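Local coordinates for protein tyrosine recombinase XerH (Helicobacter pylori, PDB 5JJV) that cuts and rejoins DNA at specific sites through a tyrosine nucleophile and takes part in chromosome segregation, perhaps also in decatenation, at residues Y233-K238 and V247-F252; N201-K206 and S256-W261; A218-I223 and N272-C277; M311-F316 and R343-F348. All coordinates share one frame; numbering follows the deposited sequence.

Interaction 1 of 4, residues Y233-K238 and V247-F252; sequences YTILIK and VMLKAF
Tyr-233 and Leu-249 form an antiparallel hydrogen-bonded pair: Tyr-233 N donates to Leu-249 O at 2.8 Å, and Leu-249 N returns the bond to Tyr-233 O. Two residues along, Ile-235 N donates to Val-247 O at 2.7 Å, and Val-247 N closes the ring on Ile-235 O. Between these pairs lies the non-hydrogen-bonded pair Thr-234 and Met-248, where the CA of Met-248 approaches Tyr-233 O to 3.2 Å in a CA-H...O contact.

The tight side of this beta hairpin carries Tyr-233, Ile-235, Ile-237, Val-247 and Leu-249. In Val-247, CG1 stands anti to the carbonyl carbon (chi1 -58°), which puts CG2 between the backbone N and the carbonyl carbon; there CG2 meets both isoleucines, 3.6 Å from CD1 of Ile-237 and 3.8 Å from CB of Ile-235. Ile-235 lies alongside Leu-249, the two pointing the same way. The Tyr-233 ring reaches past the end of the ladder, its CE2 3.7 Å from Ala-251 CB, while Leu-249 O sits at the ring edge.

The other face is looser within the hairpin: the partly exposed Thr-234 touches Met-248 mainly through Thr-234 OG1 and Met-248 CE, 3.9 Å apart, where the methionine chain bends at its last torsion. A second subunit packs here, Leu-353 of that chain on Met-248.

Strand 232-238 is the middle strand of the antiparallel sheet, flanked by strands 226-229 and 244-250, and Leu-249 packs on Ile-207, Phe-210 and Thr-211 of helix 198-211.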
# COMPACT_ATOMS: atom_id res chain seq x y z
N TYR B 233 11.51 15.39 -26.68
CA TYR B 233 10.35 16.11 -26.16
C TYR B 233 9.87 15.47 -24.87
O TYR B 233 9.47 14.31 -24.85
CB TYR B 233 9.21 16.13 -27.18
CG TYR B 233 9.33 17.19 -28.25
CD1 TYR B 233 9.10 18.53 -27.95
CD2 TYR B 233 9.66 16.86 -29.56
CE1 TYR B 233 9.21 19.50 -28.92
CE2 TYR B 233 9.76 17.83 -30.54
CZ TYR B 233 9.54 19.15 -30.22
OH TYR B 233 9.65 20.12 -31.19
N THR B 234 9.93 16.23 -23.78
CA THR B 234 9.33 15.79 -22.52
C THR B 234 7.92 16.37 -22.41
O THR B 234 7.75 17.59 -22.34
CB THR B 234 10.17 16.22 -21.30
OG1 THR B 234 11.47 15.63 -21.38
CG2 THR B 234 9.49 15.79 -20.02
N ILE B 235 6.93 15.49 -22.41
CA ILE B 235 5.54 15.93 -22.38
C ILE B 235 4.88 15.68 -21.03
O ILE B 235 4.83 14.54 -20.56
CB ILE B 235 4.71 15.22 -23.46
CG1 ILE B 235 5.45 15.22 -24.80
CG2 ILE B 235 3.34 15.88 -23.60
CD1 ILE B 235 4.80 14.34 -25.85
N LEU B 236 4.38 16.74 -20.40
CA LEU B 236 3.63 16.60 -19.16
C LEU B 236 2.18 16.27 -19.45
O LEU B 236 1.52 16.96 -20.23
CB LEU B 236 3.73 17.88 -18.32
CG LEU B 236 5.07 18.13 -17.64
CD1 LEU B 236 5.02 19.39 -16.79
CD2 LEU B 236 5.47 16.93 -16.79
N ILE B 237 1.68 15.20 -18.83
CA ILE B 237 0.32 14.74 -19.08
C ILE B 237 -0.54 14.74 -17.82
O ILE B 237 -0.21 14.09 -16.83
CB ILE B 237 0.32 13.30 -19.65
CG1 ILE B 237 1.04 13.25 -20.99
CG2 ILE B 237 -1.11 12.80 -19.80
CD1 ILE B 237 1.05 11.87 -21.60
N LYS B 238 -1.64 15.49 -17.87
CA LYS B 238 -2.68 15.38 -16.85
C LYS B 238 -3.56 14.20 -17.21
O LYS B 238 -4.44 14.30 -18.07
CB LYS B 238 -3.49 16.67 -16.76
CG LYS B 238 -4.62 16.64 -15.73
CD LYS B 238 -5.32 17.99 -15.64
CE LYS B 238 -6.43 17.98 -14.61
NZ LYS B 238 -7.60 17.16 -15.03
N VAL B 247 6.03 11.94 -20.12
CA VAL B 247 6.41 10.98 -21.15
C VAL B 247 7.37 11.62 -22.14
O VAL B 247 7.35 12.84 -22.33
CB VAL B 247 5.18 10.42 -21.90
CG1 VAL B 247 4.21 9.75 -20.92
CG2 VAL B 247 4.48 11.52 -22.68
N MET B 248 8.21 10.81 -22.76
CA MET B 248 9.20 11.33 -23.69
C MET B 248 8.93 10.88 -25.12
O MET B 248 8.56 9.73 -25.37
CB MET B 248 10.61 10.91 -23.27
CG MET B 248 11.70 11.36 -24.24
SD MET B 248 13.36 11.13 -23.57
CE MET B 248 13.32 12.30 -22.21
N LEU B 249 9.10 11.81 -26.05
CA LEU B 249 8.92 11.53 -27.47
C LEU B 249 10.10 12.10 -28.26
O LEU B 249 10.35 13.31 -28.23
CB LEU B 249 7.60 12.12 -27.96
CG LEU B 249 7.33 12.16 -29.46
CD1 LEU B 249 7.48 10.78 -30.08
CD2 LEU B 249 5.94 12.71 -29.73
N LYS B 250 10.83 11.23 -28.94
CA LYS B 250 11.96 11.66 -29.75
C LYS B 250 11.50 12.60 -30.86
O LYS B 250 10.52 12.34 -31.55
CB LYS B 250 12.69 10.46 -30.35
CG LYS B 250 13.45 9.63 -29.32
CD LYS B 250 14.37 10.50 -28.48
CE LYS B 250 15.29 9.67 -27.62
NZ LYS B 250 16.28 8.91 -28.43
N ALA B 251 12.22 13.71 -31.02
CA ALA B 251 11.80 14.79 -31.90
C ALA B 251 11.76 14.39 -33.37
O ALA B 251 10.91 14.88 -34.12
CB ALA B 251 12.71 15.99 -31.71
N PHE B 252 12.66 13.50 -33.79
CA PHE B 252 12.78 13.18 -35.21
C PHE B 252 11.54 12.45 -35.74
O PHE B 252 11.35 12.35 -36.96
CB PHE B 252 14.05 12.35 -35.48
CG PHE B 252 13.98 10.93 -34.98
CD1 PHE B 252 13.48 9.91 -35.78
CD2 PHE B 252 14.45 10.60 -33.71
CE1 PHE B 252 13.43 8.61 -35.33
CE2 PHE B 252 14.40 9.30 -33.26
CZ PHE B 252 13.89 8.30 -34.07

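Interaction 2 of 4, residues N201-K206 and S256-W261; sequences NRLLIK and SLLKEW
Leu-203 and Leu-257 pass alongside one another, their ends pointing opposite ways, with CB of Leu-203 3.9 Å from CG of Leu-257. Both leucines hold CG opposite the backbone N, which extends each branched end towards the other helix. The two methyls of Leu-257 then divide their work. CD2 of Leu-257 presses on the backbone of helix 198-211, 3.5 Å from Leu-203 N, and also borders Arg-202 CB and Lys-206 CD. CD1 of Leu-257 lies over one face of the Arg-202 guanidinium, offset toward its rim and 3.6 Å from NH2 of Arg-202.

The segments belong to two helices of the tyrosine recombinase catalytic domain, and the axes of 201-206 and 256-261 come within 9.5 Å at 135°. No hydrogen bond joins them, and the interface rests on leucines. Leu-203 CD2 adds contacts to Leu-258 and Trp-261: it is 3.7 Å from Leu-258 CD1 and equally far from Trp-261 CD1, meeting the indole obliquely. The Trp-261 NE1 group is engaged by Leu-275 O, which, with the edge-to-face contact to Tyr-268, helps to set the turn of the indole.

Arg-202 is bent at chi3 (-63°), and the bend carries its guanidinium to the Leu-257 methyl. Its main ionic partner is Asp-189, reached through NH1; Lys-206 also pairs with this carboxylate. Towards the second helix Arg-202 makes a long salt bridge, Arg-202 NH2 to Glu-260 OE1 at 4.0 Å, with the guanidinium and carboxylate planes 66° apart. Glu-260 is partly exposed, while Leu-203 is buried, also touching Ile-254 and Phe-276.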
# COMPACT_ATOMS: atom_id res chain seq x y z
N ASN B 201 -4.13 16.03 -38.14
CA ASN B 201 -4.58 14.68 -37.80
C ASN B 201 -3.44 13.66 -37.74
O ASN B 201 -3.43 12.79 -36.87
CB ASN B 201 -5.64 14.21 -38.79
CG ASN B 201 -6.94 14.99 -38.68
OD1 ASN B 201 -6.98 16.05 -38.05
ND2 ASN B 201 -8.00 14.46 -39.27
N ARG B 202 -2.50 13.77 -38.67
CA ARG B 202 -1.35 12.86 -38.68
C ARG B 202 -0.50 13.05 -37.43
O ARG B 202 -0.06 12.07 -36.82
CB ARG B 202 -0.50 13.07 -39.93
CG ARG B 202 -1.09 12.45 -41.19
CD ARG B 202 -0.05 12.40 -42.30
NE ARG B 202 0.38 13.73 -42.71
CZ ARG B 202 1.57 14.00 -43.24
NH1 ARG B 202 2.45 13.03 -43.42
NH2 ARG B 202 1.87 15.24 -43.58
N LEU B 203 -0.27 14.30 -37.05
CA LEU B 203 0.52 14.61 -35.86
C LEU B 203 -0.16 14.07 -34.60
O LEU B 203 0.50 13.51 -33.73
CB LEU B 203 0.73 16.12 -35.74
CG LEU B 203 1.60 16.58 -34.56
CD1 LEU B 203 2.99 15.98 -34.66
CD2 LEU B 203 1.66 18.10 -34.52
N LEU B 204 -1.47 14.25 -34.53
CA LEU B 204 -2.26 13.80 -33.39
C LEU B 204 -2.13 12.29 -33.17
O LEU B 204 -1.76 11.85 -32.08
CB LEU B 204 -3.73 14.17 -33.58
CG LEU B 204 -4.73 13.60 -32.58
CD1 LEU B 204 -4.40 14.05 -31.17
CD2 LEU B 204 -6.14 14.01 -32.96
N ILE B 205 -2.43 11.52 -34.20
CA ILE B 205 -2.42 10.07 -34.11
C ILE B 205 -1.01 9.53 -33.85
O ILE B 205 -0.84 8.61 -33.05
CB ILE B 205 -2.99 9.43 -35.40
CG1 ILE B 205 -4.46 9.84 -35.57
CG2 ILE B 205 -2.87 7.92 -35.37
CD1 ILE B 205 -5.15 9.18 -36.74
N LYS B 206 -0.02 10.11 -34.52
CA LYS B 206 1.37 9.66 -34.35
C LYS B 206 1.86 9.86 -32.92
O LYS B 206 2.54 8.99 -32.37
CB LYS B 206 2.29 10.38 -35.33
CG LYS B 206 2.26 9.81 -36.74
CD LYS B 206 3.44 10.30 -37.58
CE LYS B 206 3.54 9.53 -38.89
NZ LYS B 206 4.74 9.93 -39.69
N SER B 256 9.23 17.57 -38.48
CA SER B 256 8.74 18.19 -39.71
C SER B 256 7.22 18.32 -39.70
O SER B 256 6.67 19.27 -40.25
CB SER B 256 9.20 17.38 -40.93
OG SER B 256 10.60 17.47 -41.11
N LEU B 257 6.55 17.36 -39.07
CA LEU B 257 5.10 17.35 -39.02
C LEU B 257 4.57 18.38 -38.02
O LEU B 257 3.54 19.02 -38.26
CB LEU B 257 4.59 15.96 -38.67
CG LEU B 257 3.09 15.71 -38.83
CD1 LEU B 257 2.61 16.21 -40.19
CD2 LEU B 257 2.79 14.23 -38.67
N LEU B 258 5.28 18.53 -36.91
CA LEU B 258 4.90 19.50 -35.88
C LEU B 258 5.02 20.92 -36.41
O LEU B 258 4.10 21.73 -36.25
CB LEU B 258 5.76 19.32 -34.63
CG LEU B 258 5.58 20.35 -33.51
CD1 LEU B 258 4.15 20.35 -33.00
CD2 LEU B 258 6.55 20.06 -32.37
N LYS B 259 6.15 21.22 -37.04
CA LYS B 259 6.40 22.55 -37.59
C LYS B 259 5.38 22.90 -38.66
O LYS B 259 4.98 24.06 -38.79
CB LYS B 259 7.82 22.64 -38.15
N GLU B 260 4.97 21.90 -39.43
CA GLU B 260 4.00 22.11 -40.50
C GLU B 260 2.63 22.47 -39.94
O GLU B 260 1.97 23.37 -40.44
CB GLU B 260 3.90 20.86 -41.38
CG GLU B 260 2.88 20.97 -42.50
CD GLU B 260 2.74 19.69 -43.30
OE1 GLU B 260 3.60 18.80 -43.14
OE2 GLU B 260 1.77 19.58 -44.08
N TRP B 261 2.21 21.75 -38.90
CA TRP B 261 0.91 22.00 -38.29
C TRP B 261 0.87 23.32 -37.53
O TRP B 261 -0.12 24.04 -37.58
CB TRP B 261 0.53 20.85 -37.36
CG TRP B 261 -0.52 21.22 -36.35
CD1 TRP B 261 -0.42 21.13 -35.00
CD2 TRP B 261 -1.83 21.75 -36.62
NE1 TRP B 261 -1.59 21.56 -34.40
CE2 TRP B 261 -2.46 21.95 -35.38
CE3 TRP B 261 -2.52 22.07 -37.79
CZ2 TRP B 261 -3.76 22.46 -35.28
CZ3 TRP B 261 -3.81 22.57 -37.69
CH2 TRP B 261 -4.41 22.76 -36.44

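Interaction 3 of 4, residues A218-I223 and N272-C277; sequences ALQLKI and NDLLFC
Leu-221 O receives Leu-275 N in a hydrogen bond of 2.8 Å, and Ile-223 N gives one to Asp-273 O at 3.2 Å. Between them Lys-222 and Leu-274 form a single backbone bridge, with which two irregular segments of the catalytic domain, one leaving helix 215-219 and the other preceding helix 286-299, are tied together. CA of Lys-222 adds a CA-H...O contact to Asp-273 O at 3.3 Å.

Two waters extend the polar seam. One accepts from Phe-276 N at 2.8 Å and lies 2.8 Å from Leu-221 O, to which it can donate; the other links Leu-219 O with Phe-276 O, its bond to the phenylalanine being weak. Ala-218 O is a polar neighbour at the edge of the Phe-276 ring.

Apolar contacts flank the bridge. Leu-221 CB faces Leu-275 CB, and Ile-223 CG1 meets Leu-275 CD1. Leu-221 CD1 lies at the Phe-276 ring edge, while CG of the preceding residue, Leu-275, stands over the centre of one face.

Lys-222 turns at chi2 (70°), folding its chain back along Asn-272 O and the CD2 methyl of Leu-274. Its ammonium thereby ends on the backbone of its own segment, Lys-222 NZ donating to Gln-220 O at 3.2 Å.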
# COMPACT_ATOMS: atom_id res chain seq x y z
N ALA B 218 -4.45 13.16 -25.15
CA ALA B 218 -3.90 13.69 -26.40
C ALA B 218 -4.68 14.91 -26.87
O ALA B 218 -4.09 15.91 -27.28
CB ALA B 218 -3.90 12.61 -27.47
N LEU B 219 -6.00 14.82 -26.82
CA LEU B 219 -6.87 15.88 -27.32
C LEU B 219 -6.77 17.16 -26.49
O LEU B 219 -7.17 18.24 -26.94
CB LEU B 219 -8.32 15.40 -27.36
CG LEU B 219 -8.63 14.20 -28.25
CD1 LEU B 219 -10.05 13.72 -28.03
CD2 LEU B 219 -8.38 14.53 -29.71
N GLN B 220 -6.24 17.05 -25.28
CA GLN B 220 -6.14 18.19 -24.37
C GLN B 220 -4.71 18.68 -24.21
O GLN B 220 -4.39 19.39 -23.26
CB GLN B 220 -6.73 17.84 -23.00
CG GLN B 220 -8.19 17.43 -23.03
CD GLN B 220 -9.10 18.55 -23.50
OE1 GLN B 220 -8.77 19.72 -23.38
NE2 GLN B 220 -10.26 18.17 -24.04
N LEU B 221 -3.84 18.30 -25.14
CA LEU B 221 -2.44 18.71 -25.09
C LEU B 221 -2.29 20.21 -25.33
O LEU B 221 -2.85 20.76 -26.28
CB LEU B 221 -1.61 17.94 -26.11
CG LEU B 221 -1.23 16.50 -25.75
CD1 LEU B 221 -0.39 15.88 -26.85
CD2 LEU B 221 -0.49 16.46 -24.42
N LYS B 222 -1.54 20.86 -24.45
CA LYS B 222 -1.16 22.25 -24.65
C LYS B 222 0.27 22.32 -25.17
O LYS B 222 1.05 21.39 -24.96
CB LYS B 222 -1.30 23.06 -23.36
CG LYS B 222 -2.70 23.58 -23.08
CD LYS B 222 -3.67 22.47 -22.72
CE LYS B 222 -5.07 23.02 -22.47
NZ LYS B 222 -6.04 21.94 -22.14
N ILE B 223 0.62 23.41 -25.84
CA ILE B 223 1.97 23.59 -26.35
C ILE B 223 2.96 23.73 -25.19
O ILE B 223 4.11 23.30 -25.28
CB ILE B 223 2.07 24.81 -27.28
CG1 ILE B 223 1.11 24.65 -28.46
CG2 ILE B 223 3.49 24.99 -27.79
CD1 ILE B 223 1.31 25.68 -29.55
N ASN B 272 -7.12 28.27 -25.14
CA ASN B 272 -6.41 27.57 -24.06
C ASN B 272 -5.06 27.00 -24.46
O ASN B 272 -4.59 26.03 -23.85
CB ASN B 272 -7.29 26.45 -23.50
CG ASN B 272 -8.56 26.97 -22.86
OD1 ASN B 272 -8.62 28.11 -22.40
ND2 ASN B 272 -9.59 26.13 -22.82
N ASP B 273 -4.43 27.59 -25.47
CA ASP B 273 -3.11 27.17 -25.95
C ASP B 273 -3.09 25.69 -26.34
O ASP B 273 -2.08 25.00 -26.17
CB ASP B 273 -2.04 27.45 -24.88
CG ASP B 273 -0.63 27.42 -25.43
OD1 ASP B 273 -0.43 27.85 -26.59
OD2 ASP B 273 0.28 26.95 -24.71
N LEU B 274 -4.21 25.21 -26.86
CA LEU B 274 -4.32 23.83 -27.31
C LEU B 274 -3.41 23.56 -28.50
O LEU B 274 -3.28 24.40 -29.39
CB LEU B 274 -5.76 23.49 -27.67
CG LEU B 274 -6.74 23.28 -26.52
CD1 LEU B 274 -8.17 23.26 -27.04
CD2 LEU B 274 -6.42 21.99 -25.79
N LEU B 275 -2.78 22.39 -28.51
CA LEU B 275 -1.97 21.98 -29.64
C LEU B 275 -2.86 21.61 -30.82
O LEU B 275 -2.62 22.05 -31.95
CB LEU B 275 -1.06 20.81 -29.27
CG LEU B 275 -0.18 20.27 -30.39
CD1 LEU B 275 0.65 21.39 -31.01
CD2 LEU B 275 0.73 19.16 -29.88
N PHE B 276 -3.88 20.81 -30.55
CA PHE B 276 -4.83 20.40 -31.58
C PHE B 276 -6.19 21.04 -31.34
O PHE B 276 -6.64 21.17 -30.20
CB PHE B 276 -4.97 18.88 -31.61
CG PHE B 276 -3.66 18.16 -31.72
CD1 PHE B 276 -2.97 18.10 -32.92
CD2 PHE B 276 -3.11 17.54 -30.61
CE1 PHE B 276 -1.76 17.44 -33.02
CE2 PHE B 276 -1.90 16.87 -30.70
CZ PHE B 276 -1.23 16.82 -31.90
N CYS B 277 -6.85 21.44 -32.42
CA CYS B 277 -8.17 22.06 -32.33
C CYS B 277 -8.93 21.98 -33.64
O CYS B 277 -8.34 21.76 -34.70
CB CYS B 277 -8.04 23.53 -31.89
SG CYS B 277 -7.21 24.60 -33.09
O HOH W 1 -4.56 19.61 -28.13
O HOH W 2 -7.71 18.75 -29.77

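Interaction 4 of 4, residues M311-F316 and R343-F348; sequences MLRHSF and RIYTHF. With nucleotides of chain C.
Tyr-345 meets His-314 and Arg-313 on its way to the DNA. From CB, CG points away from the carbonyl carbon (chi1 -68°), sending the ring between these two residues. Tyr-345 CD1 stands over the centre of the His-314 ring, 3.4 Å from CD2 of His-314, with the planes inclined at 42°. Tyr-345 CE1 is 3.5 Å from His-314 NE2 and borders CG and CD of Arg-313; Tyr-345 CE2 lies 3.1 Å from OP2 of DC13 of chain C. Tyr-345 CZ is 3.5 Å from Arg-313 NE, and the guanidinium makes an off-centre cation-pi contact with the ring. At the tip, Tyr-345 OH is bonded covalently to P of DC13 of chain C: the phosphotyrosine link of a tyrosine recombinase intermediate.

Arg-313 NH1 donates to OP2 of that phosphate at 3.0 Å and to Leu-334 O, while NH2 donates to Gly-212 O. His-314 NE2 donates to OP1 of DA12 of chain C at 2.9 Å, and His-314 ND1 shares a hydrogen bond with His-347 NE2, which fixes the ring's rotation.

Helix 309-324 supplies Arg-313 and His-314, Thr-318 one turn on binds the backbone of Tyr-345 and His-347, and Leu-334 of helix 327-334 packs against Tyr-345.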
# COMPACT_ATOMS: atom_id res chain seq x y z
N MET B 311 -6.62 1.05 -28.47
CA MET B 311 -5.99 -0.16 -28.99
C MET B 311 -4.52 0.11 -29.29
O MET B 311 -3.67 -0.77 -29.12
CB MET B 311 -6.73 -0.65 -30.24
CG MET B 311 -6.31 -2.03 -30.73
SD MET B 311 -4.89 -1.99 -31.85
CE MET B 311 -5.54 -0.99 -33.18
N LEU B 312 -4.22 1.33 -29.72
CA LEU B 312 -2.84 1.75 -29.96
C LEU B 312 -2.08 1.87 -28.65
O LEU B 312 -0.86 1.66 -28.61
CB LEU B 312 -2.82 3.09 -30.71
CG LEU B 312 -3.58 3.12 -32.04
CD1 LEU B 312 -3.51 4.49 -32.68
CD2 LEU B 312 -3.04 2.06 -32.98
N ARG B 313 -2.79 2.21 -27.58
CA ARG B 313 -2.21 2.28 -26.25
C ARG B 313 -1.79 0.89 -25.78
O ARG B 313 -0.76 0.72 -25.14
CB ARG B 313 -3.19 2.92 -25.26
CG ARG B 313 -2.73 2.95 -23.81
CD ARG B 313 -3.72 3.73 -22.96
NE ARG B 313 -3.46 3.62 -21.53
CZ ARG B 313 -2.70 4.46 -20.84
NH1 ARG B 313 -2.52 4.28 -19.53
NH2 ARG B 313 -2.12 5.49 -21.44
N HIS B 314 -2.61 -0.11 -26.12
CA HIS B 314 -2.26 -1.50 -25.87
C HIS B 314 -1.01 -1.88 -26.64
O HIS B 314 -0.11 -2.53 -26.11
CB HIS B 314 -3.42 -2.43 -26.25
CG HIS B 314 -4.52 -2.48 -25.25
ND1 HIS B 314 -4.70 -3.54 -24.39
CD2 HIS B 314 -5.51 -1.60 -24.97
CE1 HIS B 314 -5.75 -3.32 -23.62
NE2 HIS B 314 -6.26 -2.14 -23.95
N SER B 315 -0.97 -1.47 -27.90
CA SER B 315 0.15 -1.78 -28.79
C SER B 315 1.46 -1.20 -28.26
O SER B 315 2.51 -1.82 -28.38
CB SER B 315 -0.13 -1.27 -30.20
OG SER B 315 -1.35 -1.78 -30.70
N PHE B 316 1.38 -0.00 -27.69
CA PHE B 316 2.57 0.65 -27.15
C PHE B 316 3.15 -0.13 -25.98
O PHE B 316 4.34 -0.42 -25.96
CB PHE B 316 2.24 2.08 -26.70
CG PHE B 316 3.38 2.78 -26.02
CD1 PHE B 316 3.48 2.79 -24.63
CD2 PHE B 316 4.37 3.42 -26.75
CE1 PHE B 316 4.53 3.43 -24.00
CE2 PHE B 316 5.42 4.06 -26.12
CZ PHE B 316 5.50 4.06 -24.75
N ARG B 343 -0.45 -5.06 -16.89
CA ARG B 343 -0.49 -6.36 -17.55
C ARG B 343 -1.66 -6.44 -18.53
O ARG B 343 -1.59 -7.16 -19.53
CB ARG B 343 -0.60 -7.48 -16.50
CG ARG B 343 -0.61 -8.89 -17.08
CD ARG B 343 0.71 -9.24 -17.74
NE ARG B 343 0.75 -10.64 -18.14
CZ ARG B 343 0.44 -11.09 -19.35
NH1 ARG B 343 0.05 -10.25 -20.30
NH2 ARG B 343 0.51 -12.39 -19.62
N ILE B 344 -2.72 -5.70 -18.24
CA ILE B 344 -3.89 -5.63 -19.11
C ILE B 344 -3.50 -5.16 -20.51
O ILE B 344 -4.03 -5.64 -21.51
CB ILE B 344 -4.96 -4.67 -18.53
CG1 ILE B 344 -5.33 -5.08 -17.10
CG2 ILE B 344 -6.20 -4.65 -19.42
CD1 ILE B 344 -6.36 -4.18 -16.46
N TYR B 345 -2.57 -4.21 -20.57
CA TYR B 345 -2.13 -3.64 -21.84
C TYR B 345 -0.97 -4.43 -22.44
O TYR B 345 -0.67 -4.29 -23.63
CB TYR B 345 -1.70 -2.18 -21.66
CG TYR B 345 -2.83 -1.24 -21.32
CD1 TYR B 345 -3.54 -0.59 -22.33
CD2 TYR B 345 -3.19 -1.00 -20.00
CE1 TYR B 345 -4.58 0.27 -22.02
CE2 TYR B 345 -4.22 -0.14 -19.69
CZ TYR B 345 -4.91 0.49 -20.70
OH TYR B 345 -5.93 1.34 -20.38
N THR B 346 -0.32 -5.25 -21.63
CA THR B 346 0.86 -5.98 -22.07
C THR B 346 0.50 -7.39 -22.51
O THR B 346 0.26 -8.27 -21.68
CB THR B 346 1.92 -6.05 -20.97
OG1 THR B 346 2.06 -4.75 -20.37
CG2 THR B 346 3.24 -6.48 -21.56
N HIS B 347 0.47 -7.61 -23.82
CA HIS B 347 0.03 -8.88 -24.38
C HIS B 347 1.21 -9.80 -24.71
O HIS B 347 2.23 -9.35 -25.23
CB HIS B 347 -0.83 -8.65 -25.61
CG HIS B 347 -2.06 -7.84 -25.34
ND1 HIS B 347 -3.27 -8.42 -25.00
CD2 HIS B 347 -2.27 -6.50 -25.33
CE1 HIS B 347 -4.16 -7.47 -24.81
NE2 HIS B 347 -3.58 -6.30 -25.00
N PHE B 348 1.04 -11.08 -24.41
CA PHE B 348 2.10 -12.07 -24.55
C PHE B 348 1.84 -13.00 -25.73
O PHE B 348 0.81 -13.67 -25.78
CB PHE B 348 2.23 -12.87 -23.25
CG PHE B 348 3.25 -13.98 -23.32
CD1 PHE B 348 4.58 -13.73 -23.04
CD2 PHE B 348 2.86 -15.27 -23.64
CE1 PHE B 348 5.52 -14.74 -23.09
CE2 PHE B 348 3.79 -16.29 -23.69
CZ PHE B 348 5.12 -16.03 -23.41
P DC C 13 -6.17 2.31 -19.18
OP1 DC C 13 -7.15 3.38 -19.53
OP2 DC C 13 -4.85 2.68 -18.59
P DA C 12 -9.45 -2.55 -21.57
OP1 DA C 12 -8.90 -2.09 -22.87
OP2 DA C 12 -9.13 -3.91 -21.09
O5' DA C 12 -9.05 -1.51 -20.43
C5' DA C 12 -9.15 -0.11 -20.68
C4' DA C 12 -8.85 0.70 -19.42
O4' DA C 12 -10.00 0.67 -18.54
C3' DA C 12 -7.66 0.21 -18.59
O3' DA C 12 -6.89 1.32 -18.14
C2' DA C 12 -8.34 -0.50 -17.42
C1' DA C 12 -9.56 0.40 -17.23
N9 DA C 12 -10.66 -0.21 -16.48
C8 DA C 12 -11.04 -1.52 -16.48
N7 DA C 12 -12.08 -1.77 -15.71
C5 DA C 12 -12.39 -0.53 -15.17
C6 DA C 12 -13.40 -0.10 -14.27
N6 DA C 12 -14.30 -0.93 -13.73
N1 DA C 12 -13.43 1.21 -13.94
C2 DA C 12 -12.52 2.03 -14.48
N3 DA C 12 -11.54 1.75 -15.33
C4 DA C 12 -11.53 0.44 -15.64

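All four interactions lie in the catalytic domain. Interactions 1 and 4 are buried contacts; interactions 2 and 3 are partly buried. Backbone bonding dominates the regular ladder of interaction 1 and, with water, the irregular bridge of interaction 3; interaction 2 is leucine packing with ionic groups at its border, and interaction 4 combines aromatic, cationic and covalent chemistry at the DNA. Helix 198-211 is shared: it forms one side of interaction 2 and packs against Leu-249 of interaction 1 and Phe-276 of interaction 3. Tyr-233 also reaches Leu-258, Ile-235 packs on Leu-221, and Trp-261 NE1 probably bonds Leu-275 O. Interaction 4 touches none of the others; its centre is about 19 Å from that of interaction 1.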